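Local coordinates for Non-structural protein NS2 (Bluetongue virus, PDB 1UTY) that binds single-stranded RNA, the part described here being its N-terminal RNA-binding domain, at residues G24-A27 with K28-Q32; E89-E92 with E93-F96; D135-R138 with N139-P142. All coordinates share one frame; numbering follows the deposited sequence.

Interaction 1 of 3, residues G24-A27 with K28-Q32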
# COMPACT_ATOMS: atom_id res chain seq x y z
N GLY A 24 6.70 -9.84 -18.82
CA GLY A 24 8.05 -9.51 -19.24
C GLY A 24 8.54 -10.39 -20.37
O GLY A 24 9.17 -9.91 -21.32
N ALA A 25 8.24 -11.69 -20.26
CA ALA A 25 8.65 -12.67 -21.27
C ALA A 25 8.05 -12.30 -22.62
O ALA A 25 8.76 -12.25 -23.62
CB ALA A 25 8.21 -14.10 -20.85
N ILE A 26 6.76 -12.00 -22.60
CA ILE A 26 5.99 -11.66 -23.79
C ILE A 26 6.45 -10.34 -24.40
O ILE A 26 6.62 -10.24 -25.61
CB ILE A 26 4.48 -11.63 -23.43
CG1 ILE A 26 3.94 -13.05 -23.20
CG2 ILE A 26 3.65 -10.87 -24.47
CD1 ILE A 26 4.29 -14.08 -24.27
N ALA A 27 6.67 -9.34 -23.57
CA ALA A 27 7.18 -8.07 -24.04
C ALA A 27 8.53 -8.27 -24.74
O ALA A 27 8.76 -7.74 -25.84
CB ALA A 27 7.30 -7.08 -22.89
N LYS A 28 9.41 -9.05 -24.10
CA LYS A 28 10.74 -9.37 -24.61
C LYS A 28 10.66 -10.15 -25.92
O LYS A 28 11.33 -9.79 -26.89
CB LYS A 28 11.54 -10.16 -23.56
CG LYS A 28 13.05 -10.30 -23.85
CD LYS A 28 13.84 -10.51 -22.56
CE LYS A 28 15.18 -11.18 -22.81
NZ LYS A 28 16.20 -10.22 -23.34
N LEU A 29 9.84 -11.20 -25.94
CA LEU A 29 9.60 -11.98 -27.14
C LEU A 29 9.11 -11.13 -28.33
O LEU A 29 9.43 -11.44 -29.48
CB LEU A 29 8.60 -13.13 -26.85
CG LEU A 29 7.56 -13.50 -27.94
CD1 LEU A 29 8.07 -14.61 -28.85
CD2 LEU A 29 6.21 -13.87 -27.35
N SER A 30 8.34 -10.08 -28.04
CA SER A 30 7.77 -9.26 -29.11
C SER A 30 8.56 -7.97 -29.32
O SER A 30 8.16 -7.11 -30.10
CB SER A 30 6.30 -8.96 -28.83
OG SER A 30 5.67 -10.10 -28.27
N SER A 31 9.69 -7.86 -28.62
CA SER A 31 10.63 -6.73 -28.73
C SER A 31 10.00 -5.39 -28.29
O SER A 31 10.27 -4.33 -28.88
CB SER A 31 11.24 -6.66 -30.14
OG SER A 31 11.80 -7.90 -30.53
N GLN A 32 9.17 -5.44 -27.26
CA GLN A 32 8.54 -4.25 -26.73
C GLN A 32 8.97 -4.06 -25.27
O GLN A 32 9.21 -5.04 -24.57
CB GLN A 32 7.01 -4.34 -26.84
CG GLN A 32 6.48 -4.53 -28.26
CD GLN A 32 6.65 -3.28 -29.13
OE1 GLN A 32 6.97 -2.20 -28.64
NE2 GLN A 32 6.46 -3.46 -30.44
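Gly24 O accepts the backbone N-H of Lys28, with 2.9 Å between Gly24 O and Lys28 N, one of the i to i+4 bonds of helix 22-29, which a Schellman motif closes at its C-terminal end. The other end of Gly24 is held as well, its N bonded to the side-chain hydroxyl of Thr21. Ala25 repeats the helical bond one residue on, with Leu29 N donating to Ala25 O along a nearly straight line. At Ile26 the regular pattern gains a side-chain branch. Its carbonyl oxygen is gripped twice by Ser30, by the backbone N and by the hydroxyl, with 2.8 Å from Ser30 OG to Ile26 O; the two donors come from opposite faces of the carbonyl plane. Ser30 OG lies beside its own backbone N (chi1 -38°), which turns the hydroxyl back toward the last turn of the helix and lets it serve a carbonyl there. The side chain of Ile26 runs alongside that of Leu29, methyl against methyl, with 3.6 Å between Ile26 CD1 and Leu29 CD2. Ile26 also packs on Phe45 and Pro47 of strand 44-48, as Ser30 and Gln32 do on Pro47, so the helix end rests against an outermost strand of the sheet within this chain. Ala27 O is the acceptor of the longer-range bond of the Schellman motif. Ser31, with positive phi (63°), is its C-prime residue and reverses the chain: Ser31 N bonds to Lys28 O at 3.1 Å, while Gln32 N reaches back to Ala27 O at 2.7 Å with an N-H...O angle of 170°.

Interaction 2 of 3, residues E89-E92 with E93-F96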
# COMPACT_ATOMS: atom_id res chain seq x y z
N GLU A 89 -11.29 -4.37 -8.16
CA GLU A 89 -12.10 -4.54 -6.97
C GLU A 89 -11.33 -5.23 -5.83
O GLU A 89 -10.15 -5.62 -5.99
CB GLU A 89 -13.39 -5.25 -7.35
CG GLU A 89 -14.28 -4.32 -8.16
CD GLU A 89 -15.56 -4.96 -8.65
OE1 GLU A 89 -16.27 -5.61 -7.85
OE2 GLU A 89 -15.85 -4.78 -9.84
N ARG A 90 -11.98 -5.34 -4.67
CA ARG A 90 -11.36 -5.88 -3.47
C ARG A 90 -10.97 -7.31 -3.76
O ARG A 90 -11.72 -8.06 -4.38
CB ARG A 90 -12.34 -5.87 -2.28
CG ARG A 90 -12.68 -4.49 -1.71
CD ARG A 90 -11.84 -4.08 -0.51
NE ARG A 90 -12.38 -4.53 0.78
CZ ARG A 90 -11.62 -4.84 1.84
NH1 ARG A 90 -10.30 -4.75 1.78
NH2 ARG A 90 -12.18 -5.23 2.98
N TRP A 91 -9.78 -7.70 -3.31
CA TRP A 91 -9.30 -9.05 -3.53
C TRP A 91 -8.60 -9.55 -2.27
O TRP A 91 -7.38 -9.73 -2.24
CB TRP A 91 -8.39 -9.09 -4.76
CG TRP A 91 -8.35 -10.42 -5.43
CD1 TRP A 91 -9.09 -11.53 -5.12
CD2 TRP A 91 -7.51 -10.80 -6.53
NE1 TRP A 91 -8.76 -12.57 -5.96
CE2 TRP A 91 -7.79 -12.14 -6.84
CE3 TRP A 91 -6.54 -10.12 -7.30
CZ2 TRP A 91 -7.14 -12.83 -7.86
CZ3 TRP A 91 -5.90 -10.81 -8.32
CH2 TRP A 91 -6.20 -12.14 -8.60
N GLU A 92 -9.39 -9.81 -1.25
CA GLU A 92 -8.88 -9.82 0.12
C GLU A 92 -8.43 -11.18 0.66
O GLU A 92 -7.89 -11.25 1.77
CB GLU A 92 -9.91 -9.19 1.07
CG GLU A 92 -9.81 -7.68 1.21
CD GLU A 92 -8.68 -7.02 0.42
OE1 GLU A 92 -7.71 -6.54 1.05
OE2 GLU A 92 -8.77 -6.93 -0.84
N GLU A 93 -8.66 -12.24 -0.10
CA GLU A 93 -8.15 -13.56 0.26
C GLU A 93 -6.61 -13.61 0.18
O GLU A 93 -5.98 -14.43 0.86
CB GLU A 93 -8.80 -14.67 -0.61
CG GLU A 93 -8.70 -14.44 -2.12
CD GLU A 93 -9.74 -15.21 -2.95
OE1 GLU A 93 -9.81 -16.47 -2.87
OE2 GLU A 93 -10.47 -14.54 -3.73
N TRP A 94 -6.00 -12.71 -0.60
CA TRP A 94 -4.55 -12.73 -0.83
C TRP A 94 -3.83 -11.49 -0.31
O TRP A 94 -4.43 -10.42 -0.23
CB TRP A 94 -4.23 -12.87 -2.33
CG TRP A 94 -5.04 -13.84 -3.11
CD1 TRP A 94 -5.92 -13.54 -4.11
CD2 TRP A 94 -5.04 -15.28 -3.00
NE1 TRP A 94 -6.48 -14.68 -4.62
CE2 TRP A 94 -5.97 -15.77 -3.97
CE3 TRP A 94 -4.37 -16.21 -2.18
CZ2 TRP A 94 -6.23 -17.14 -4.15
CZ3 TRP A 94 -4.64 -17.59 -2.35
CH2 TRP A 94 -5.57 -18.04 -3.33
N LYS A 95 -2.55 -11.66 0.02
CA LYS A 95 -1.64 -10.57 0.37
C LYS A 95 -1.12 -9.91 -0.92
O LYS A 95 -0.96 -10.59 -1.94
CB LYS A 95 -0.39 -11.11 1.10
CG LYS A 95 -0.56 -11.68 2.49
CD LYS A 95 0.80 -11.86 3.23
CE LYS A 95 0.88 -13.24 3.89
NZ LYS A 95 1.43 -13.28 5.31
N PHE A 96 -0.81 -8.62 -0.83
CA PHE A 96 -0.14 -7.89 -1.91
C PHE A 96 0.93 -6.98 -1.37
O PHE A 96 0.84 -6.49 -0.25
CB PHE A 96 -1.14 -7.02 -2.67
CG PHE A 96 -2.24 -7.79 -3.27
CD1 PHE A 96 -3.36 -8.12 -2.51
CD2 PHE A 96 -2.15 -8.22 -4.58
CE1 PHE A 96 -4.37 -8.88 -3.07
CE2 PHE A 96 -3.13 -8.96 -5.13
CZ PHE A 96 -4.25 -9.30 -4.39
O HOH W 1 -5.26 -8.09 0.87
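One face of the Trp91 indole receives the edge of Trp94 in a T-shaped (edge-to-face) pair, the five-membered rings 4.6 Å apart between centroids and their planes at 84°. Trp94 CD1 makes the approach, 3.6 Å from Trp91 CE2 and offset toward the rim. At the edge of Trp91, near its plane, lies the carboxylate oxygen Glu93 OE2, with the carboxylate turned almost perpendicular to the indole; Glu93 CG lies over a face of Trp94. Phe96 meets Trp91 obliquely, Phe96 CZ standing 3.8 Å from Trp91 CE3, and the edge of its own ring faces Trp91 O in plane. The three rings form an aromatic cluster in the loop joining strands 84-87 and 97-110; Trp91 and Trp94 begin and end a type I beta turn, and Phe96 follows two residues on. With CG anti to the backbone N (chi1 -154°), the Trp91 indole is carried across to both partners. Glu92 OE2 accepts from Trp91 N at 2.8 Å and forms a salt bridge with Arg67, while Glu92 OE1 pairs with Arg90 NH1 at 3.2 Å. A water donates to both Glu92 OE1 and Trp94 O. Tyr131 makes a further edge-to-face pair with Trp94.

Interaction 3 of 3, residues D135-R138 with N139-P142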
# COMPACT_ATOMS: atom_id res chain seq x y z
N ASP A 135 -3.66 -14.34 5.73
CA ASP A 135 -3.93 -14.75 7.11
C ASP A 135 -2.71 -15.43 7.69
O ASP A 135 -1.74 -15.69 6.97
CB ASP A 135 -5.18 -15.65 7.17
CG ASP A 135 -4.89 -17.10 6.82
OD1 ASP A 135 -3.97 -17.35 6.01
OD2 ASP A 135 -5.55 -18.05 7.31
N PHE A 136 -2.75 -15.73 8.98
CA PHE A 136 -1.63 -16.38 9.64
C PHE A 136 -1.96 -17.80 10.04
O PHE A 136 -3.00 -18.04 10.65
CB PHE A 136 -1.24 -15.63 10.90
CG PHE A 136 -0.76 -14.23 10.67
CD1 PHE A 136 0.39 -13.98 9.91
CD2 PHE A 136 -1.45 -13.15 11.22
CE1 PHE A 136 0.83 -12.68 9.70
CE2 PHE A 136 -1.02 -11.86 11.04
CZ PHE A 136 0.12 -11.61 10.27
N ASP A 137 -1.06 -18.73 9.74
CA ASP A 137 -0.99 -19.98 10.49
C ASP A 137 -0.60 -19.63 11.92
O ASP A 137 0.04 -18.60 12.16
CB ASP A 137 0.05 -20.94 9.90
CG ASP A 137 -0.28 -21.38 8.50
OD1 ASP A 137 -1.32 -20.93 7.93
OD2 ASP A 137 0.44 -22.19 7.87
N ARG A 138 -0.96 -20.48 12.86
CA ARG A 138 -0.66 -20.22 14.25
C ARG A 138 0.83 -20.03 14.52
O ARG A 138 1.21 -19.25 15.40
CB ARG A 138 -1.31 -21.26 15.17
CG ARG A 138 -2.80 -21.03 15.32
CD ARG A 138 -3.58 -22.17 15.96
NE ARG A 138 -5.01 -21.87 15.93
CZ ARG A 138 -5.66 -21.14 16.84
NH1 ARG A 138 -5.01 -20.63 17.90
NH2 ARG A 138 -6.96 -20.92 16.70
N ASN A 139 1.69 -20.72 13.77
CA ASN A 139 3.13 -20.54 13.93
C ASN A 139 3.69 -19.24 13.35
O ASN A 139 4.81 -18.85 13.64
CB ASN A 139 3.92 -21.80 13.52
CG ASN A 139 4.09 -21.96 12.03
OD1 ASN A 139 3.35 -21.39 11.21
ND2 ASN A 139 5.06 -22.78 11.66
N GLU A 140 2.88 -18.55 12.56
CA GLU A 140 3.28 -17.30 11.90
C GLU A 140 2.76 -16.06 12.61
O GLU A 140 3.10 -14.95 12.24
CB GLU A 140 2.74 -17.24 10.47
CG GLU A 140 2.95 -18.47 9.64
CD GLU A 140 2.55 -18.25 8.19
OE1 GLU A 140 1.35 -17.97 7.93
OE2 GLU A 140 3.44 -18.35 7.31
N MET A 141 1.90 -16.24 13.61
CA MET A 141 1.29 -15.10 14.26
C MET A 141 2.32 -14.34 15.08
O MET A 141 3.17 -14.95 15.74
CB MET A 141 0.11 -15.53 15.13
CG MET A 141 -1.10 -15.90 14.32
SD MET A 141 -2.48 -16.50 15.31
CE MET A 141 -1.78 -17.80 16.15
N PRO A 142 2.25 -13.01 15.01
CA PRO A 142 3.09 -12.15 15.86
C PRO A 142 2.75 -12.33 17.32
O PRO A 142 1.59 -12.60 17.65
CB PRO A 142 2.73 -10.73 15.39
CG PRO A 142 1.38 -10.87 14.76
CD PRO A 142 1.37 -12.22 14.12
O HOH W 2 -0.45 -18.16 5.89
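Phe136 and Pro142 meet in a CH-pi contact: Pro142 CD sits over one face of the phenyl ring, 4.1 Å from its centroid and only 16° off the normal. The apolar contacts continue with Met141, whose CG lies 3.4 Å from Phe136 CB. A bend about the CG-SD bond (chi3 -57°) brings Met141 CE to 3.5 Å from Arg138 CG; the two side chains lie side by side. Two hydrogen bonds clasp the turn, both between Asp137 and Glu140. Glu140 N donates to Asp137 O at 2.9 Å, approaching from above the carbonyl plane. In return Asp137 N donates to Glu140 OE1 at 3.1 Å, on the anti side of the carboxylate; a water donates to both Glu140 OE1 and Asp135 O, adding a second donor to the carboxylate oxygen. The carboxylates of Asp137 and Glu140 lie side by side, 4.0 Å from Asp137 OD1 to Glu140 OE1, a like-charge proximity probably eased by Arg133, which pairs with both Asp137 and Asp135. The turn belongs to the long connection between strands 113-123 and 148-149: Arg138 bonds to Ser150 O and Pro142 O to Arg149, while Phe136 packs on Thr102 of the second subunit and Pro142 on Tyr121 of that same subunit.

How the interactions relate
From the N terminus, interaction 1 comes first, ending helix 22-29 just before strand 34-39 and resting on strand 44-48. Interaction 2 follows in the loop from strand 84-87 to strand 97-110, on the opposite side of the chain's centre, about 28 Å away between centres. Interaction 3 comes last, in the connection from strand 113-123 to strand 148-149. Each closes a local turn within one continuous run of residues, and the three follow in series, neither nesting nor crossing. Interactions 2 and 3 approach to about 4 Å between nearest atoms without touching; backbone bonds from Glu93 to Asn134 and from Lys95 to Met132 join the loop of interaction 2 to the chain leading into interaction 3.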